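Local coordinates for protein HhaI Restriction Endonuclease (Haemophilus parahaemolyticus, PDB 6UKF) that binds double-stranded DNA containing the sequence GCGC and, as a type II restriction endonuclease, probably cleaves it in a metal-dependent reaction, at residues F136-P140 / D248-F252; F113-I117 / I231-S235; K179-Y183 / E194-K199. All blocks are in the same frame, centred on the assembly; numbering follows the deposited sequence.

Contact 1: F136-P140 / D248-F252; sequences FIIFP and DRKAF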
loop_
_atom_site.group_PDB
_atom_site.type_symbol
_atom_site.label_atom_id
_atom_site.label_comp_id
_atom_site.label_asym_id
_atom_site.label_seq_id
_atom_site.Cartn_x
_atom_site.Cartn_y
_atom_site.Cartn_z
ATOM N N PHE A 136 0.287 11.967 18.532
ATOM C CA PHE A 136 1.200 11.163 17.735
ATOM C C PHE A 136 1.761 10.019 18.564
ATOM O O PHE A 136 2.070 10.174 19.749
ATOM C CB PHE A 136 2.332 12.023 17.180
ATOM C CG PHE A 136 1.903 12.907 16.053
ATOM C CD1 PHE A 136 1.728 12.388 14.782
ATOM C CD2 PHE A 136 1.663 14.252 16.262
ATOM C CE1 PHE A 136 1.326 13.193 13.742
ATOM C CE2 PHE A 136 1.261 15.065 15.222
ATOM C CZ PHE A 136 1.096 14.535 13.962
ATOM N N ILE A 137 1.884 8.864 17.921
ATOM C CA ILE A 137 2.366 7.639 18.541
ATOM C C ILE A 137 3.487 7.109 17.661
ATOM O O ILE A 137 3.275 6.863 16.469
ATOM C CB ILE A 137 1.238 6.601 18.664
ATOM C CG1 ILE A 137 0.124 7.133 19.571
ATOM C CG2 ILE A 137 1.785 5.287 19.183
ATOM C CD1 ILE A 137 -1.187 6.395 19.433
ATOM N N ILE A 138 4.674 6.947 18.237
ATOM C CA ILE A 138 5.848 6.462 17.521
ATOM C C ILE A 138 6.343 5.222 18.247
ATOM O O ILE A 138 6.532 5.250 19.467
ATOM C CB ILE A 138 6.958 7.527 17.475
ATOM C CG1 ILE A 138 6.449 8.809 16.809
ATOM C CG2 ILE A 138 8.179 6.982 16.741
ATOM C CD1 ILE A 138 7.384 9.986 16.960
ATOM N N PHE A 139 6.565 4.140 17.507
ATOM C CA PHE A 139 6.957 2.906 18.168
ATOM C C PHE A 139 7.852 2.068 17.273
ATOM O O PHE A 139 7.738 2.128 16.041
ATOM C CB PHE A 139 5.736 2.088 18.620
ATOM C CG PHE A 139 4.867 1.606 17.495
ATOM C CD1 PHE A 139 5.145 0.411 16.853
ATOM C CD2 PHE A 139 3.761 2.333 17.096
ATOM C CE1 PHE A 139 4.341 -0.041 15.824
ATOM C CE2 PHE A 139 2.952 1.885 16.071
ATOM C CZ PHE A 139 3.242 0.695 15.435
ATOM N N PRO A 140 8.738 1.271 17.862
ATOM C CA PRO A 140 9.614 0.408 17.068
ATOM C C PRO A 140 8.878 -0.824 16.570
ATOM O O PRO A 140 7.956 -1.332 17.211
ATOM C CB PRO A 140 10.700 0.015 18.076
ATOM C CG PRO A 140 9.993 0.013 19.383
ATOM C CD PRO A 140 8.984 1.123 19.308
ATOM N N ASP A 248 8.696 3.213 24.348
ATOM C CA ASP A 248 8.896 3.213 22.904
ATOM C C ASP A 248 9.265 4.592 22.384
ATOM O O ASP A 248 10.052 4.702 21.437
ATOM C CB ASP A 248 7.659 2.653 22.205
ATOM C CG ASP A 248 7.613 1.154 22.274
ATOM O OD1 ASP A 248 6.631 0.571 21.934
ATOM O OD2 ASP A 248 8.718 0.579 22.729
ATOM N N ARG A 249 8.718 5.655 22.975
ATOM C CA ARG A 249 9.162 6.990 22.595
ATOM C C ARG A 249 10.635 7.180 22.937
ATOM O O ARG A 249 11.388 7.779 22.162
ATOM C CB ARG A 249 8.288 8.055 23.259
ATOM C CG ARG A 249 8.571 9.482 22.781
ATOM C CD ARG A 249 8.319 9.671 21.282
ATOM N NE ARG A 249 6.910 9.879 20.946
ATOM C CZ ARG A 249 6.399 11.009 20.457
ATOM N NH1 ARG A 249 7.167 12.068 20.226
ATOM N NH2 ARG A 249 5.105 11.079 20.186
ATOM N N LYS A 250 11.071 6.657 24.084
ATOM C CA LYS A 250 12.484 6.745 24.431
ATOM C C LYS A 250 13.341 5.924 23.479
ATOM O O LYS A 250 14.452 6.334 23.132
ATOM C CB LYS A 250 12.691 6.326 25.881
ATOM C CG LYS A 250 12.236 7.408 26.827
ATOM C CD LYS A 250 12.526 7.086 28.271
ATOM C CE LYS A 250 12.469 8.348 29.109
ATOM N NZ LYS A 250 12.759 8.052 30.531
ATOM N N ALA A 251 12.839 4.774 23.026
ATOM C CA ALA A 251 13.578 3.994 22.040
ATOM C C ALA A 251 13.784 4.793 20.760
ATOM O O ALA A 251 14.863 4.752 20.160
ATOM C CB ALA A 251 12.841 2.691 21.736
ATOM N N PHE A 252 12.754 5.518 20.322
ATOM C CA PHE A 252 12.894 6.356 19.137
ATOM C C PHE A 252 13.907 7.466 19.371
ATOM O O PHE A 252 14.755 7.741 18.514
ATOM C CB PHE A 252 11.540 6.957 18.768
ATOM C CG PHE A 252 11.579 7.832 17.550
ATOM C CD1 PHE A 252 11.781 7.280 16.296
ATOM C CD2 PHE A 252 11.417 9.204 17.654
ATOM C CE1 PHE A 252 11.817 8.076 15.170
ATOM C CE2 PHE A 252 11.457 10.007 16.527
ATOM C CZ PHE A 252 11.653 9.440 15.285
HETATM O O HOH W 1 4.660 8.087 21.087
#
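This is a buried helix-on-sheet contact in which one turn of the C-terminal helix 242-255 packs across strand 136-140, an outermost strand of the five-stranded mixed sheet. The local axes come within 6.9 Å at 72°, so the helix turn runs steeply across the strand, and 366 Å² is buried. Ile138 supplies the apolar centre. Its CG2 lies 3.8 Å from the centroid of the Phe252 ring, 22° off the ring normal, a CH-pi contact over the face, while Ile138 CD1 sits 3.8 Å from Arg249 CZ over one face of the guanidinium. The arginine side chain runs back along the strand toward Phe136, where its NH2 makes a weak hydrogen bond to Phe136 O (3.2 Å, N-H...O angle 124°). A water adds a better-placed link, accepting from Arg249 NE at 2.9 Å and from Ile138 N at 3.1 Å, so it occupies a backbone donor of this outer strand. Near the strand's C-terminal end, Pro140 CD packs 3.3 Å from Asp248 CG. Both charged side chains have stronger partners nearby: Asp248 OD1 is hydrogen-bonded to the Tyr147 hydroxyl, and Arg249 NH1 to those of Tyr18 and Tyr13. Helix 3-18 also covers this junction, with Leu14 touching both Ile138 and Phe252, while Phe128 of the adjoining strand 126-132 meets the Phe252 ring edge-to-face.

Contact 2: F113-I117 / I231-S235; sequences FVNWI and IFSIS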
loop_
_atom_site.group_PDB
_atom_site.type_symbol
_atom_site.label_atom_id
_atom_site.label_comp_id
_atom_site.label_asym_id
_atom_site.label_seq_id
_atom_site.Cartn_x
_atom_site.Cartn_y
_atom_site.Cartn_z
ATOM N N PHE A 113 0.634 -13.177 11.633
ATOM C CA PHE A 113 0.559 -12.001 10.780
ATOM C C PHE A 113 1.438 -10.884 11.316
ATOM O O PHE A 113 2.120 -10.201 10.546
ATOM C CB PHE A 113 -0.894 -11.543 10.687
ATOM C CG PHE A 113 -1.850 -12.640 10.308
ATOM C CD1 PHE A 113 -1.507 -13.595 9.363
ATOM C CD2 PHE A 113 -3.091 -12.720 10.907
ATOM C CE1 PHE A 113 -2.392 -14.599 9.019
ATOM C CE2 PHE A 113 -3.977 -13.722 10.568
ATOM C CZ PHE A 113 -3.627 -14.661 9.624
ATOM N N VAL A 114 1.434 -10.683 12.634
ATOM C CA VAL A 114 2.332 -9.701 13.231
ATOM C C VAL A 114 3.777 -10.047 12.906
ATOM O O VAL A 114 4.585 -9.169 12.583
ATOM C CB VAL A 114 2.098 -9.612 14.750
ATOM C CG1 VAL A 114 3.199 -8.782 15.407
ATOM C CG2 VAL A 114 0.730 -9.023 15.036
ATOM N N ASN A 115 4.128 -11.331 12.993
ATOM C CA ASN A 115 5.503 -11.729 12.717
ATOM C C ASN A 115 5.850 -11.547 11.245
ATOM O O ASN A 115 6.978 -11.164 10.918
ATOM C CB ASN A 115 5.749 -13.162 13.185
ATOM C CG ASN A 115 5.900 -13.256 14.687
ATOM O OD1 ASN A 115 6.348 -12.309 15.333
ATOM N ND2 ASN A 115 5.533 -14.399 15.252
ATOM N N TRP A 116 4.904 -11.801 10.339
ATOM C CA TRP A 116 5.159 -11.486 8.937
ATOM C C TRP A 116 5.451 -10.000 8.775
ATOM O O TRP A 116 6.415 -9.608 8.107
ATOM C CB TRP A 116 3.975 -11.888 8.050
ATOM C CG TRP A 116 4.289 -11.680 6.599
ATOM C CD1 TRP A 116 4.787 -12.606 5.728
ATOM C CD2 TRP A 116 4.168 -10.457 5.858
ATOM N NE1 TRP A 116 4.976 -12.038 4.492
ATOM C CE2 TRP A 116 4.604 -10.720 4.544
ATOM C CE3 TRP A 116 3.730 -9.167 6.176
ATOM C CZ2 TRP A 116 4.609 -9.742 3.550
ATOM C CZ3 TRP A 116 3.737 -8.199 5.187
ATOM C CH2 TRP A 116 4.174 -8.492 3.892
ATOM N N ILE A 117 4.619 -9.158 9.390
ATOM C CA ILE A 117 4.794 -7.710 9.299
ATOM C C ILE A 117 6.162 -7.304 9.833
ATOM O O ILE A 117 6.878 -6.505 9.218
ATOM C CB ILE A 117 3.639 -7.003 10.038
ATOM C CG1 ILE A 117 2.347 -7.124 9.219
ATOM C CG2 ILE A 117 3.968 -5.543 10.332
ATOM C CD1 ILE A 117 1.101 -6.667 9.949
ATOM N N ILE A 231 -3.074 -10.127 1.939
ATOM C CA ILE A 231 -2.898 -8.714 2.262
ATOM C C ILE A 231 -3.366 -8.479 3.689
ATOM O O ILE A 231 -4.371 -9.041 4.134
ATOM C CB ILE A 231 -3.597 -7.814 1.218
ATOM C CG1 ILE A 231 -3.391 -6.336 1.548
ATOM C CG2 ILE A 231 -5.081 -8.156 1.105
ATOM C CD1 ILE A 231 -3.612 -5.433 0.363
ATOM N N PHE A 232 -2.616 -7.654 4.409
ATOM C CA PHE A 232 -2.817 -7.449 5.834
ATOM C C PHE A 232 -3.526 -6.130 6.093
ATOM O O PHE A 232 -3.223 -5.113 5.465
ATOM C CB PHE A 232 -1.470 -7.482 6.553
ATOM C CG PHE A 232 -0.756 -8.785 6.386
ATOM C CD1 PHE A 232 0.145 -8.973 5.354
ATOM C CD2 PHE A 232 -1.035 -9.850 7.225
ATOM C CE1 PHE A 232 0.781 -10.186 5.181
ATOM C CE2 PHE A 232 -0.398 -11.067 7.057
ATOM C CZ PHE A 232 0.511 -11.233 6.034
ATOM N N SER A 233 -4.480 -6.164 7.015
ATOM C CA SER A 233 -5.183 -4.978 7.472
ATOM C C SER A 233 -4.882 -4.769 8.947
ATOM O O SER A 233 -4.757 -5.731 9.712
ATOM C CB SER A 233 -6.690 -5.120 7.270
ATOM O OG SER A 233 -7.008 -5.107 5.891
ATOM N N ILE A 234 -4.753 -3.507 9.340
ATOM C CA ILE A 234 -4.423 -3.163 10.713
ATOM C C ILE A 234 -5.394 -2.105 11.210
ATOM O O ILE A 234 -5.863 -1.251 10.449
ATOM C CB ILE A 234 -2.952 -2.708 10.869
ATOM C CG1 ILE A 234 -2.688 -1.395 10.128
ATOM C CG2 ILE A 234 -2.021 -3.808 10.377
ATOM C CD1 ILE A 234 -1.270 -0.871 10.314
ATOM N N SER A 235 -5.708 -2.178 12.501
ATOM C CA SER A 235 -6.581 -1.214 13.153
ATOM C C SER A 235 -5.948 -0.819 14.479
ATOM O O SER A 235 -5.650 -1.686 15.306
ATOM C CB SER A 235 -7.969 -1.811 13.388
ATOM O OG SER A 235 -8.859 -0.835 13.896
#
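Strand 231-235 starts with Ile231, whose CA-to-CB bond points away from helix segment 113-117 and whose side chain packs on a cytosine base of the bound DNA. Phe232, next along, points toward the helix and accounts for nearly all of the strand's share, with 120 Å² covered against 16 Å² for Ile234. Its ring makes an offset stack with the six-membered ring of Trp116: the centroids are 4.5 Å apart, the planes differ by 23°, and Phe232 CE1 reaches Trp116 CE3 at 3.3 Å over the indole face. Phe113 approaches the edge of the same ring, its CD1 3.6 Å from Phe232 CE2, with centroids 5.8 Å apart and planes at 57°. The three rings form an aromatic cluster. Ile117 CD1 closes in at 4.3 Å from Phe232 CB. Ser233 points away, as Ile231 does, and Ile234 returns toward the helix, its CG2 4.3 Å from Ile117 CD1. The strand is thus two-sided, with Phe232 and Ile234 on the helix side. Between the local axes lie 10.2 Å, at an angle of 102°, a gap bridged by side chains. Helix 80-91 and strand 148-156 help enclose Phe232 through Ile85 and Cys152. All five touching residues are buried and apolar in their contacts, so aromatic stacking and van der Waals packing, rather than polar bonds, join helix to sheet here.

Contact 3: K179-Y183 / E194-K199; sequences KGISY and ENIHDK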
loop_
_atom_site.group_PDB
_atom_site.type_symbol
_atom_site.label_atom_id
_atom_site.label_comp_id
_atom_site.label_asym_id
_atom_site.label_seq_id
_atom_site.Cartn_x
_atom_site.Cartn_y
_atom_site.Cartn_z
ATOM N N LYS A 179 -17.689 8.422 -27.609
ATOM C CA LYS A 179 -18.518 8.774 -26.463
ATOM C C LYS A 179 -19.181 10.137 -26.603
ATOM O O LYS A 179 -19.998 10.500 -25.749
ATOM C CB LYS A 179 -17.676 8.750 -25.184
ATOM N N GLY A 180 -18.858 10.892 -27.649
ATOM C CA GLY A 180 -19.479 12.187 -27.851
ATOM C C GLY A 180 -19.001 13.269 -26.911
ATOM O O GLY A 180 -19.748 14.214 -26.640
ATOM N N ILE A 181 -17.772 13.166 -26.412
ATOM C CA ILE A 181 -17.213 14.167 -25.511
ATOM C C ILE A 181 -16.481 15.216 -26.336
ATOM O O ILE A 181 -15.640 14.883 -27.180
ATOM C CB ILE A 181 -16.268 13.519 -24.484
ATOM C CG1 ILE A 181 -17.048 12.589 -23.552
ATOM C CG2 ILE A 181 -15.541 14.596 -23.678
ATOM C CD1 ILE A 181 -16.176 11.686 -22.709
ATOM N N SER A 182 -16.803 16.486 -26.096
ATOM C CA SER A 182 -16.104 17.585 -26.746
ATOM C C SER A 182 -14.769 17.803 -26.051
ATOM O O SER A 182 -14.703 17.848 -24.818
ATOM C CB SER A 182 -16.944 18.856 -26.655
ATOM O OG SER A 182 -18.287 18.599 -27.020
ATOM N N TYR A 183 -13.702 17.936 -26.833
ATOM C CA TYR A 183 -12.388 18.009 -26.219
ATOM C C TYR A 183 -11.372 18.614 -27.173
ATOM O O TYR A 183 -11.600 18.736 -28.378
ATOM C CB TYR A 183 -11.904 16.613 -25.815
ATOM C CG TYR A 183 -11.513 15.770 -27.011
ATOM C CD1 TYR A 183 -10.202 15.741 -27.471
ATOM C CD2 TYR A 183 -12.460 15.016 -27.693
ATOM C CE1 TYR A 183 -9.846 14.982 -28.570
ATOM C CE2 TYR A 183 -12.111 14.251 -28.792
ATOM C CZ TYR A 183 -10.804 14.238 -29.225
ATOM O OH TYR A 183 -10.452 13.479 -30.317
ATOM N N GLU A 194 -16.608 19.931 -20.634
ATOM C CA GLU A 194 -17.510 18.996 -19.985
ATOM C C GLU A 194 -16.937 18.585 -18.632
ATOM O O GLU A 194 -15.739 18.715 -18.367
ATOM C CB GLU A 194 -17.740 17.768 -20.869
ATOM C CG GLU A 194 -18.347 18.108 -22.223
ATOM C CD GLU A 194 -18.927 16.902 -22.941
ATOM O OE1 GLU A 194 -18.766 16.808 -24.111
ATOM O OE2 GLU A 194 -19.595 15.995 -22.235
ATOM N N ASN A 195 -17.820 18.098 -17.761
ATOM C CA ASN A 195 -17.440 17.679 -16.413
ATOM C C ASN A 195 -17.131 16.191 -16.479
ATOM O O ASN A 195 -18.018 15.344 -16.365
ATOM C CB ASN A 195 -18.565 17.970 -15.429
ATOM C CG ASN A 195 -18.878 19.449 -15.320
ATOM O OD1 ASN A 195 -20.035 19.857 -15.410
ATOM N ND2 ASN A 195 -17.845 20.259 -15.122
ATOM N N ILE A 196 -15.855 15.867 -16.669
ATOM C CA ILE A 196 -15.436 14.496 -16.919
ATOM C C ILE A 196 -14.425 14.003 -15.885
ATOM O O ILE A 196 -13.678 13.067 -16.149
ATOM C CB ILE A 196 -14.928 14.316 -18.365
ATOM C CG1 ILE A 196 -13.812 15.317 -18.677
ATOM C CG2 ILE A 196 -16.080 14.473 -19.342
ATOM C CD1 ILE A 196 -13.230 15.163 -20.074
ATOM N N HIS A 197 -14.393 14.614 -14.702
ATOM C CA HIS A 197 -13.560 14.079 -13.635
ATOM C C HIS A 197 -14.060 12.696 -13.238
ATOM O O HIS A 197 -15.261 12.494 -13.029
ATOM C CB HIS A 197 -13.576 14.983 -12.407
ATOM C CG HIS A 197 -12.814 14.410 -11.254
ATOM N ND1 HIS A 197 -11.483 14.069 -11.352
ATOM C CD2 HIS A 197 -13.194 14.079 -9.996
ATOM C CE1 HIS A 197 -11.069 13.573 -10.200
ATOM N NE2 HIS A 197 -12.089 13.568 -9.360
ATOM N N ASP A 198 -13.132 11.750 -13.118
ATOM C CA ASP A 198 -13.415 10.357 -12.789
ATOM C C ASP A 198 -14.182 9.637 -13.891
ATOM O O ASP A 198 -14.721 8.550 -13.651
ATOM C CB ASP A 198 -14.158 10.197 -11.455
ATOM C CG ASP A 198 -13.256 10.405 -10.249
ATOM O OD1 ASP A 198 -13.778 10.725 -9.161
ATOM O OD2 ASP A 198 -12.024 10.259 -10.390
ATOM N N LYS A 199 -14.250 10.205 -15.091
ATOM C CA LYS A 199 -14.975 9.563 -16.176
ATOM C C LYS A 199 -14.194 8.361 -16.690
ATOM O O LYS A 199 -12.980 8.428 -16.895
ATOM C CB LYS A 199 -15.191 10.555 -17.315
ATOM C CG LYS A 199 -16.022 10.019 -18.471
ATOM C CD LYS A 199 -17.515 10.070 -18.171
ATOM C CE LYS A 199 -18.324 9.739 -19.411
ATOM N NZ LYS A 199 -19.690 9.252 -19.085
HETATM O O HOH W 2 -20.763 14.116 -23.598
#
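Neither segment is regular helix or strand where they meet. Gly180 terminates helix 169-179 in a Schellman motif, with phi/psi of 74/27°, and the chain extends through Ile181 and Ser182 toward strand 184-186. Opposite, 194-199 leads from strand 189-191 to strand 199-202, an outermost strand of the four-stranded antiparallel sheet, through a type II beta turn closed by Lys199 N to Ile196 O at 3.1 Å. The nearest CA atoms, of Ser182 and Glu194, are 7.0 Å apart, so side chains span the gap. Glu194 OE1 accepts a nearly linear hydrogen bond from Ser182 N (2.8 Å, 170°) and a weak one from Ser182 OG at 3.4 Å. A water donates to Glu194 OE2 at 2.6 Å and to Gly180 O at 3.2 Å. Ile181 CG2 makes an apolar contact with Ile196 CD1 at 4.3 Å; the exposed Lys199 approaches more loosely, its CE 4.4 Å from Ile181 CD1. One carboxylate thus ties the helix end to the sheet's approach mainly through backbone groups, an amide directly and a carbonyl through water.

Contacts 1 and 2 interlock along the chain, since their segments alternate and strand 228-236 of contact 2 leads into helix 242-255 of contact 1. Their centres are 19 Å apart and their nearest atoms about 7 Å, without touching. Contact 2 lies closest to the metal: the Phe232 side chain is about 7 Å from the calcium ion, whose site includes Ser151 and Thr153, and strand 228-236 pairs with their strand, 148-156. Its nearest atom is about 4 Å from the DNA, against about 12 Å for contact 1. Contact 3 belongs to a separate lobe, centred 48 Å from contact 1 and 41 Å from contact 2, yet its nearest atom is about 7 Å from the DNA.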